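Putative hydrolase (Agrobacterium vitis, PDB 3LLC) probably acts as an alpha/beta-hydrolase esterase, with predicted acyl-protein thioesterase and acyl-glucuronide esterase activity. Local coordinates at residues A[21-26]-A[93-98]. Residues are numbered along the deposited sequence; the frame is centred on the assembly and turned at random.
Sequences DARSIA and LEEALA
The guanidinium of Arg23 meets Glu94 and Glu95 at its edge, near its own plane, and both carboxylates are turned steeply to it, by 71° and 67°. Ile25 CD1 lies over one face of the Glu95 carboxylate, 3.6 Å from Glu95 OE1. Arg23 NE donates to Glu95 OE2 at 2.8 Å in a nearly straight bond that reaches the anti side of the carboxylate. Arg23 NH2 donates to Glu94 OE1 at 2.9 Å, from above that carboxylate's plane. A weak third bond joins NH2 to Glu95 OE2. The result is a salt-bridge network of one arginine and two successive helical glutamates.

A water, also at the edge, bridges Arg23 NH1 and Glu94 OE1. NH1 donates to Asp21 O at 3.0 Å, somewhat out of the plane. NH2 also bonds to Arg91 O. These bonds probably restrict rotation of the guanidinium, while Ser75 OG helps to position Glu95 OE2. Arg23 already heads for the helix; a bend at chi2 (-99°) turns it past Glu95 OE2, towards Glu94 and Asp21 O.

The contact joins strand 23-30 of the central alpha/beta-hydrolase sheet to helix 89-103. Val16 of strand 9-16 touches Arg23, Ile25 and Glu94, Phe72 of strand 68-72 touches Ile25, and helix 115-128 packs against Leu93 and Leu97.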
loop_
_atom_site.group_PDB
_atom_site.type_symbol
_atom_site.label_atom_id
_atom_site.label_comp_id
_atom_site.label_asym_id
_atom_site.label_seq_id
_atom_site.Cartn_x
_atom_site.Cartn_y
_atom_site.Cartn_z
ATOM N N ASP A 21 20.438 9.909 -4.078
ATOM C CA ASP A 21 19.107 9.360 -3.844
ATOM C C ASP A 21 18.997 7.839 -4.018
ATOM O O ASP A 21 17.923 7.292 -3.771
ATOM C CB ASP A 21 18.070 10.053 -4.756
ATOM C CG ASP A 21 17.890 11.538 -4.422
ATOM O OD1 ASP A 21 17.872 11.900 -3.229
ATOM O OD2 ASP A 21 17.759 12.344 -5.360
ATOM N N ALA A 22 20.053 7.168 -4.456
ATOM C CA ALA A 22 19.994 5.713 -4.679
ATOM C C ALA A 22 19.757 4.991 -3.349
ATOM O O ALA A 22 20.279 5.396 -2.312
ATOM C CB ALA A 22 21.230 5.199 -5.351
ATOM N N ARG A 23 18.928 3.961 -3.371
ATOM C CA ARG A 23 18.748 3.098 -2.211
ATOM C C ARG A 23 18.470 1.665 -2.656
ATOM O O ARG A 23 17.859 1.434 -3.707
ATOM C CB ARG A 23 17.618 3.623 -1.300
ATOM C CG ARG A 23 16.214 3.684 -1.907
ATOM C CD ARG A 23 15.881 5.049 -2.356
ATOM N NE ARG A 23 14.507 5.249 -2.812
ATOM C CZ ARG A 23 14.184 6.034 -3.834
ATOM N NH1 ARG A 23 15.144 6.655 -4.533
ATOM N NH2 ARG A 23 12.915 6.205 -4.171
ATOM N N SER A 24 18.905 0.711 -1.842
ATOM C CA SER A 24 18.673 -0.711 -2.120
ATOM C C SER A 24 17.411 -1.208 -1.394
ATOM O O SER A 24 17.276 -1.051 -0.165
ATOM C CB SER A 24 19.878 -1.574 -1.710
ATOM O OG SER A 24 21.064 -1.319 -2.451
ATOM N N ILE A 25 16.493 -1.814 -2.154
ATOM C CA ILE A 25 15.227 -2.333 -1.655
ATOM C C ILE A 25 15.284 -3.869 -1.547
ATOM O O ILE A 25 15.634 -4.587 -2.515
ATOM C CB ILE A 25 14.045 -1.867 -2.601
ATOM C CG1 ILE A 25 13.972 -0.345 -2.625
ATOM C CG2 ILE A 25 12.707 -2.548 -2.221
ATOM C CD1 ILE A 25 13.766 0.347 -1.212
ATOM N N ALA A 26 14.985 -4.380 -0.346
ATOM C CA ALA A 26 14.966 -5.811 -0.082
ATOM C C ALA A 26 13.578 -6.381 -0.481
ATOM O O ALA A 26 12.522 -5.792 -0.173
ATOM C CB ALA A 26 15.266 -6.099 1.420
ATOM N N LEU A 93 6.359 5.102 -3.800
ATOM C CA LEU A 93 5.747 4.713 -5.064
ATOM C C LEU A 93 6.816 4.337 -6.094
ATOM O O LEU A 93 6.661 3.330 -6.803
ATOM C CB LEU A 93 4.874 5.858 -5.608
ATOM C CG LEU A 93 4.353 5.707 -7.053
ATOM C CD1 LEU A 93 3.387 4.472 -7.177
ATOM C CD2 LEU A 93 3.601 7.030 -7.480
ATOM N N GLU A 94 7.868 5.146 -6.206
ATOM C CA GLU A 94 8.954 4.876 -7.122
ATOM C C GLU A 94 9.556 3.483 -6.870
ATOM O O GLU A 94 9.915 2.745 -7.805
ATOM C CB GLU A 94 10.041 5.945 -6.981
ATOM C CG GLU A 94 11.188 5.794 -7.963
ATOM C CD GLU A 94 12.312 6.827 -7.790
ATOM O OE1 GLU A 94 12.403 7.505 -6.729
ATOM O OE2 GLU A 94 13.131 6.938 -8.728
ATOM N N GLU A 95 9.662 3.127 -5.597
ATOM C CA GLU A 95 10.187 1.807 -5.211
ATOM C C GLU A 95 9.225 0.654 -5.629
ATOM O O GLU A 95 9.659 -0.367 -6.179
ATOM C CB GLU A 95 10.455 1.802 -3.691
ATOM C CG GLU A 95 11.619 2.727 -3.288
ATOM C CD GLU A 95 11.580 3.202 -1.812
ATOM O OE1 GLU A 95 10.877 2.535 -1.024
ATOM O OE2 GLU A 95 12.284 4.201 -1.488
ATOM N N ALA A 96 7.936 0.819 -5.365
ATOM C CA ALA A 96 6.939 -0.154 -5.750
ATOM C C ALA A 96 6.997 -0.399 -7.265
ATOM O O ALA A 96 7.026 -1.556 -7.701
ATOM C CB ALA A 96 5.500 0.269 -5.287
ATOM N N LEU A 97 7.054 0.673 -8.054
ATOM C CA LEU A 97 7.113 0.536 -9.510
ATOM C C LEU A 97 8.424 -0.148 -9.951
ATOM O O LEU A 97 8.426 -0.981 -10.878
ATOM C CB LEU A 97 6.922 1.912 -10.170
ATOM C CG LEU A 97 6.865 2.014 -11.696
ATOM C CD1 LEU A 97 5.832 1.037 -12.249
ATOM C CD2 LEU A 97 6.554 3.456 -12.148
ATOM N N ALA A 98 9.553 0.205 -9.316
ATOM C CA ALA A 98 10.832 -0.423 -9.637
ATOM C C ALA A 98 10.840 -1.937 -9.346
ATOM O O ALA A 98 11.449 -2.728 -10.074
ATOM C CB ALA A 98 12.010 0.276 -8.905
HETATM O O HOH W 1 14.712 8.922 -6.464
#